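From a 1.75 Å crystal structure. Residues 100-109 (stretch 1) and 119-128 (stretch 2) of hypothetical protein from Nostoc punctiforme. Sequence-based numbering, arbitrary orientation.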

ATOM      1  N   HIS A 100      12.040   1.878   1.214  1.00 21.91           N
ATOM      2  CA  HIS A 100      13.134   1.192   0.523  1.00 22.34           C
ATOM      3  C   HIS A 100      14.296   2.130   0.275  1.00 22.21           C
ATOM      4  O   HIS A 100      14.178   3.049  -0.544  1.00 19.18           O
ATOM      5  CB  HIS A 100      12.647   0.667  -0.823  1.00 22.43           C
ATOM      6  CG  HIS A 100      13.713  -0.033  -1.618  1.00 24.92           C
ATOM      7  ND1 HIS A 100      14.072  -1.346  -1.384  1.00 27.47           N
ATOM      8  CD2 HIS A 100      14.485   0.388  -2.642  1.00 27.60           C
ATOM      9  CE1 HIS A 100      15.032  -1.694  -2.221  1.00 26.58           C
ATOM     10  NE2 HIS A 100      15.310  -0.657  -2.988  1.00 28.31           N
ATOM     11  N   GLU A 101      15.388   1.929   1.012  1.00 22.68           N
ATOM     12  CA  GLU A 101      16.609   2.709   0.833  1.00 24.94           C
ATOM     13  C   GLU A 101      16.286   4.212   0.995  1.00 23.15           C
ATOM     14  O   GLU A 101      15.843   4.611   2.069  1.00 23.82           O
ATOM     15  CB  GLU A 101      17.291   2.330  -0.509  1.00 25.08           C
ATOM     16  CG  GLU A 101      17.704   0.839  -0.547  1.00 28.30           C
ATOM     17  CD  GLU A 101      18.471   0.414  -1.797  1.00 30.51           C
ATOM     18  OE1 GLU A 101      18.518   1.188  -2.799  1.00 38.45           O
ATOM     19  OE2 GLU A 101      18.998  -0.729  -1.794  1.00 37.50           O
ATOM     20  N   ASN A 102      16.484   5.024  -0.041  1.00 22.06           N
ATOM     21  CA  ASN A 102      16.271   6.489   0.048  1.00 21.69           C
ATOM     22  C   ASN A 102      14.846   6.952  -0.273  1.00 21.46           C
ATOM     23  O   ASN A 102      14.627   8.131  -0.467  1.00 20.53           O
ATOM     24  CB  ASN A 102      17.257   7.268  -0.874  1.00 21.55           C
ATOM     25  CG  ASN A 102      16.879   7.196  -2.373  1.00 24.22           C
ATOM     26  OD1 ASN A 102      16.655   6.083  -2.918  1.00 28.79           O
ATOM     27  ND2 ASN A 102      16.835   8.378  -3.058  1.00 19.25           N
ATOM     28  N   ARG A 103      13.925   6.013  -0.429  1.00 20.86           N
ATOM     29  CA  ARG A 103      12.583   6.279  -0.923  1.00 19.66           C
ATOM     30  C   ARG A 103      11.526   5.781   0.027  1.00 20.47           C
ATOM     31  O   ARG A 103      11.707   4.761   0.702  1.00 20.02           O
ATOM     32  CB  ARG A 103      12.343   5.549  -2.261  1.00 21.32           C
ATOM     33  CG  ARG A 103      13.068   6.151  -3.459  1.00 20.25           C
ATOM     34  CD  ARG A 103      12.536   7.489  -3.964  1.00 22.05           C
ATOM     35  NE  ARG A 103      11.084   7.534  -3.832  1.00 22.10           N
ATOM     36  CZ  ARG A 103      10.223   7.043  -4.711  1.00 21.38           C
ATOM     37  NH1 ARG A 103      10.650   6.611  -5.886  1.00 21.04           N
ATOM     38  NH2 ARG A 103       8.924   7.051  -4.420  1.00 21.26           N
ATOM     39  N   ARG A 104      10.407   6.497   0.051  1.00 20.29           N
ATOM     40  CA  ARG A 104       9.141   5.938   0.513  1.00 20.85           C
ATOM     41  C   ARG A 104       8.138   6.102  -0.605  1.00 21.11           C
ATOM     42  O   ARG A 104       8.214   7.059  -1.407  1.00 20.81           O
ATOM     43  CB  ARG A 104       8.614   6.563   1.793  1.00 20.68           C
ATOM     44  CG  ARG A 104       9.626   6.678   2.884  1.00 22.59           C
ATOM     45  CD  ARG A 104       8.987   6.837   4.239  1.00 22.54           C
ATOM     46  NE  ARG A 104       8.265   8.082   4.371  1.00 21.58           N
ATOM     47  CZ  ARG A 104       7.653   8.508   5.468  1.00 24.82           C
ATOM     48  NH1 ARG A 104       7.680   7.788   6.574  1.00 23.56           N
ATOM     49  NH2 ARG A 104       7.016   9.673   5.470  1.00 25.08           N
ATOM     50  N   LEU A 105       7.218   5.153  -0.687  1.00 20.86           N
ATOM     51  CA  LEU A 105       6.068   5.266  -1.570  1.00 21.00           C
ATOM     52  C   LEU A 105       4.885   4.937  -0.728  1.00 20.83           C
ATOM     53  O   LEU A 105       4.787   3.797  -0.218  1.00 20.30           O
ATOM     54  CB  LEU A 105       6.093   4.283  -2.745  1.00 21.73           C
ATOM     55  CG  LEU A 105       4.696   4.413  -3.416  1.00 27.08           C
ATOM     56  CD1 LEU A 105       4.760   5.489  -4.523  1.00 27.81           C
ATOM     57  CD2 LEU A 105       4.033   3.226  -3.867  1.00 27.36           C
ATOM     58  N   ARG A 106       3.999   5.921  -0.567  1.00 21.14           N
ATOM     59  CA  ARG A 106       2.878   5.773   0.351  1.00 21.12           C
ATOM     60  C   ARG A 106       1.605   5.989  -0.441  1.00 22.16           C
ATOM     61  O   ARG A 106       1.486   6.982  -1.162  1.00 22.86           O
ATOM     62  CB  ARG A 106       2.961   6.726   1.504  1.00 21.53           C
ATOM     63  CG  ARG A 106       4.273   6.681   2.133  1.00 21.94           C
ATOM     64  CD  ARG A 106       4.346   7.398   3.467  1.00 23.03           C
ATOM     65  NE  ARG A 106       4.487   8.842   3.375  1.00 22.16           N
ATOM     66  CZ  ARG A 106       3.687   9.730   3.969  1.00 23.07           C
ATOM     67  NH1 ARG A 106       2.607   9.357   4.645  1.00 23.86           N
ATOM     68  NH2 ARG A 106       3.983  11.020   3.924  1.00 21.05           N
ATOM     69  N   LEU A 107       0.707   5.022  -0.366  1.00 21.02           N
ATOM     70  CA  LEU A 107      -0.510   5.067  -1.143  1.00 21.25           C
ATOM     71  C   LEU A 107      -1.722   5.051  -0.222  1.00 20.41           C
ATOM     72  O   LEU A 107      -1.910   4.117   0.543  1.00 19.83           O
ATOM     73  CB  LEU A 107      -0.551   3.901  -2.157  1.00 20.84           C
ATOM     74  CG  LEU A 107      -1.585   3.973  -3.308  1.00 26.12           C
ATOM     75  CD1 LEU A 107      -1.070   3.306  -4.546  1.00 30.54           C
ATOM     76  CD2 LEU A 107      -2.856   3.288  -2.920  1.00 27.97           C
ATOM     77  N   VAL A 108      -2.551   6.086  -0.330  1.00 20.34           N
ATOM     78  CA  VAL A 108      -3.819   6.175   0.341  1.00 20.21           C
ATOM     79  C   VAL A 108      -4.995   5.906  -0.625  1.00 19.84           C
ATOM     80  O   VAL A 108      -5.064   6.468  -1.737  1.00 19.86           O
ATOM     81  CB  VAL A 108      -4.015   7.576   0.952  1.00 21.40           C
ATOM     82  CG1 VAL A 108      -5.255   7.630   1.768  1.00 22.62           C
ATOM     83  CG2 VAL A 108      -2.823   7.953   1.778  1.00 21.86           C
ATOM     84  N   GLN A 109      -5.882   5.015  -0.198  1.00 19.66           N
ATOM     85  CA  GLN A 109      -7.151   4.764  -0.857  1.00 19.59           C
ATOM     86  C   GLN A 109      -8.294   5.298  -0.039  1.00 19.74           C
ATOM     87  O   GLN A 109      -8.300   5.171   1.198  1.00 18.90           O
ATOM     88  CB  GLN A 109      -7.383   3.258  -1.075  1.00 20.64           C
ATOM     89  CG  GLN A 109      -6.306   2.554  -1.921  1.00 21.65           C
ATOM     90  CD  GLN A 109      -6.708   1.177  -2.410  1.00 22.44           C
ATOM     91  OE1 GLN A 109      -7.877   0.940  -2.781  1.00 26.55           O
ATOM     92  NE2 GLN A 109      -5.734   0.278  -2.473  1.00 23.88           N
ATOM     93  N   GLY A 119     -11.037   8.050  -4.573  1.00 22.43           N
ATOM     94  CA  GLY A 119      -9.813   8.708  -4.902  1.00 22.53           C
ATOM     95  C   GLY A 119      -8.639   8.004  -4.252  1.00 21.98           C
ATOM     96  O   GLY A 119      -8.791   7.152  -3.352  1.00 21.49           O
ATOM     97  N   LEU A 120      -7.470   8.352  -4.751  1.00 22.13           N
ATOM     98  CA  LEU A 120      -6.209   7.943  -4.147  1.00 22.93           C
ATOM     99  C   LEU A 120      -5.238   9.090  -3.962  1.00 22.03           C
ATOM    100  O   LEU A 120      -5.253  10.073  -4.713  1.00 22.48           O
ATOM    101  CB  LEU A 120      -5.516   6.929  -5.007  1.00 23.74           C
ATOM    102  CG  LEU A 120      -6.276   5.767  -5.667  1.00 30.75           C
ATOM    103  CD1 LEU A 120      -5.572   5.402  -6.921  1.00 35.69           C
ATOM    104  CD2 LEU A 120      -6.307   4.566  -4.816  1.00 32.21           C
ATOM    105  N   THR A 121      -4.360   8.910  -2.990  1.00 21.77           N
ATOM    106  CA  THR A 121      -3.269   9.838  -2.749  1.00 21.23           C
ATOM    107  C   THR A 121      -1.978   9.012  -2.878  1.00 21.16           C
ATOM    108  O   THR A 121      -1.840   7.951  -2.290  1.00 21.73           O
ATOM    109  CB  THR A 121      -3.393  10.525  -1.382  1.00 22.74           C
ATOM    110  OG1 THR A 121      -4.675  11.161  -1.265  1.00 25.02           O
ATOM    111  CG2 THR A 121      -2.272  11.592  -1.205  1.00 24.07           C
ATOM    112  N   LEU A 122      -1.062   9.493  -3.691  1.00 19.89           N
ATOM    113  CA  LEU A 122       0.228   8.873  -3.891  1.00 19.36           C
ATOM    114  C   LEU A 122       1.266   9.820  -3.394  1.00 20.02           C
ATOM    115  O   LEU A 122       1.340  10.930  -3.860  1.00 20.26           O
ATOM    116  CB  LEU A 122       0.443   8.554  -5.353  1.00 20.87           C
ATOM    117  CG  LEU A 122       1.587   7.603  -5.670  1.00 21.39           C
ATOM    118  CD1 LEU A 122       1.236   6.190  -5.199  1.00 26.35           C
ATOM    119  CD2 LEU A 122       1.772   7.642  -7.181  1.00 22.02           C
ATOM    120  N   ILE A 123       2.011   9.392  -2.372  1.00 20.41           N
ATOM    121  CA  ILE A 123       3.003  10.215  -1.765  1.00 19.67           C
ATOM    122  C   ILE A 123       4.364   9.590  -2.101  1.00 20.23           C
ATOM    123  O   ILE A 123       4.727   8.522  -1.583  1.00 20.75           O
ATOM    124  CB  ILE A 123       2.787  10.305  -0.263  1.00 20.23           C
ATOM    125  CG1 ILE A 123       1.364  10.831   0.046  1.00 21.14           C
ATOM    126  CG2 ILE A 123       3.854  11.176   0.370  1.00 21.56           C
ATOM    127  CD1 ILE A 123       0.937  10.699   1.547  1.00 21.96           C
ATOM    128  N   ARG A 124       5.108  10.271  -2.968  1.00 19.54           N
ATOM    129  CA  ARG A 124       6.418   9.802  -3.441  1.00 19.86           C
ATOM    130  C   ARG A 124       7.500  10.647  -2.817  1.00 19.98           C
ATOM    131  O   ARG A 124       7.620  11.807  -3.151  1.00 20.28           O
ATOM    132  CB  ARG A 124       6.517   9.905  -4.967  1.00 20.58           C
ATOM    133  CG  ARG A 124       5.549   8.993  -5.684  1.00 20.90           C
ATOM    134  CD  ARG A 124       5.362   9.397  -7.121  1.00 20.61           C
ATOM    135  NE  ARG A 124       4.449  10.515  -7.246  1.00 19.95           N
ATOM    136  CZ  ARG A 124       4.108  11.095  -8.402  1.00 21.58           C
ATOM    137  NH1 ARG A 124       4.607  10.672  -9.533  1.00 22.06           N
ATOM    138  NH2 ARG A 124       3.232  12.075  -8.394  1.00 21.73           N
ATOM    139  N   GLU A 125       8.301  10.029  -1.956  1.00 19.95           N
ATOM    140  CA  GLU A 125       9.242  10.731  -1.113  1.00 18.95           C
ATOM    141  C   GLU A 125      10.635  10.171  -1.271  1.00 19.35           C
ATOM    142  O   GLU A 125      10.818   8.963  -1.379  1.00 19.54           O
ATOM    143  CB  GLU A 125       8.824  10.633   0.341  1.00 20.47           C
ATOM    144  CG  GLU A 125       7.580  11.462   0.676  1.00 20.97           C
ATOM    145  CD  GLU A 125       6.970  11.098   1.993  1.00 21.13           C
ATOM    146  OE1 GLU A 125       7.021   9.914   2.381  1.00 20.51           O
ATOM    147  OE2 GLU A 125       6.405  11.991   2.662  1.00 25.23           O
ATOM    148  N   HIS A 126      11.609  11.069  -1.263  1.00 19.13           N
ATOM    149  CA  HIS A 126      13.027  10.723  -1.299  1.00 19.59           C
ATOM    150  C   HIS A 126      13.704  11.492  -0.168  1.00 19.13           C
ATOM    151  O   HIS A 126      13.332  12.630   0.224  1.00 18.64           O
ATOM    152  CB  HIS A 126      13.655  11.042  -2.657  1.00 19.54           C
ATOM    153  CG  HIS A 126      13.580  12.482  -3.027  1.00 20.54           C
ATOM    154  ND1 HIS A 126      12.469  13.042  -3.629  1.00 18.02           N
ATOM    155  CD2 HIS A 126      14.456  13.499  -2.821  1.00 22.53           C
ATOM    156  CE1 HIS A 126      12.680  14.337  -3.798  1.00 20.20           C
ATOM    157  NE2 HIS A 126      13.872  14.642  -3.309  1.00 22.36           N
ATOM    158  N   LEU A 127      14.703  10.867   0.404  1.00 20.98           N
ATOM    159  CA  LEU A 127      15.491  11.522   1.426  1.00 20.47           C
ATOM    160  C   LEU A 127      16.129  12.783   0.855  1.00 20.87           C
ATOM    161  O   LEU A 127      16.725  12.755  -0.241  1.00 20.17           O
ATOM    162  CB  LEU A 127      16.580  10.595   1.943  1.00 21.09           C
ATOM    163  CG  LEU A 127      16.086   9.541   2.902  1.00 21.46           C
ATOM    164  CD1 LEU A 127      17.291   8.687   3.201  1.00 24.71           C
ATOM    165  CD2 LEU A 127      15.497  10.205   4.206  1.00 22.53           C
ATOM    166  N   ALA A 128      16.072  13.854   1.645  1.00 20.30           N
ATOM    167  CA  ALA A 128      16.643  15.129   1.270  1.00 21.22           C
ATOM    168  C   ALA A 128      18.127  14.939   0.940  1.00 21.98           C
ATOM    169  O   ALA A 128      18.863  14.322   1.706  1.00 22.78           O
ATOM    170  CB  ALA A 128      16.465  16.185   2.390  1.00 21.79           C
TER

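How does stretch 2 begin its pairing with stretch 1? The two strands run antiparallel, and together they bury 864 Å² of surface. Gly 119 contributes backbone alone, its O lying 3.8 Å from Gln 109 CA. Leu 120 follows on the face shared with Gln 109 and Leu 107, and the end of its side chain comes nearer to stretch 1: CD2 sits 3.5 Å from Gln 109 CG and 4.1 Å from Leu 107 CD2. The aliphatic part of Gln 109 thus serves as a greasy neighbour, while its amide is hydrogen-bonded elsewhere in the structure. Beneath these side chains, Leu 120 CA approaches Val 108 O at 3.0 Å, a CA-H...O contact.

What do Thr 121 and Leu 122 add as the strand continues? Thr 121 and Val 108 form a hydrogen-bonded pair, with Val 108 N donating to Thr 121 O and Thr 121 N to Val 108 O, both at 2.8 Å. Their CB atoms lie 3.8 Å apart, so two beta-branched residues, a type well suited to extended backbone, meet side by side on a partly exposed part of the sheet. Leu 122 returns to the face of Leu 120. Its CD1 is 3.7 Å from Leu 107 CD1 and also 3.7 Å from Leu 105 CD1, bringing three buried leucines together in an apolar cluster that asks for no polar partner.

Why can Ile 123 lie beside an arginine? Its backbone is tied to Arg 106 in both directions: Ile 123 N reaches Arg 106 O at 2.7 Å, and Arg 106 N reaches Ile 123 O at 2.9 Å. Above this pair, Ile 123 CD1 lies over one face of the Arg 106 guanidinium, and Ile 123 CG2 is 3.6 Å from Arg 106 NH2. The flat face of the group accepts an apolar neighbour while its edge remains free for hydrogen bonds. Arg 124 points to the other face, where its CG packs 3.8 Å from Leu 105 CD1; its charged end leads away and is hydrogen-bonded elsewhere in the structure.

How does Glu 125 engage three arginines? Its carboxylate is buried and bonded by two of them. OE1 accepts from Arg 104 NE at 3.0 Å and from Arg 106 NE at 2.9 Å, while OE2 accepts from Arg 106 NH2 at 2.9 Å. These salt bridges meet the guanidinium edges and balance charge where water has little access. The backbone is busy too: Glu 125 O receives Arg 104 N and Arg 103 NE, each at 2.9 Å, and Glu 125 N donates to Arg 104 O at 3.0 Å.

Where does the contact end? His 126 CB packs 3.9 Å from Arg 103 CD, but its ring leads away from stretch 1. The last cross-strand hydrogen bond runs from Leu 127 N to Asn 102 O at 2.9 Å, at the type II' turn spanning His 100 to Arg 103. Leu 127 CD1 approaches Asn 102 CB at 4.3 Å, and Ala 128 makes no contact.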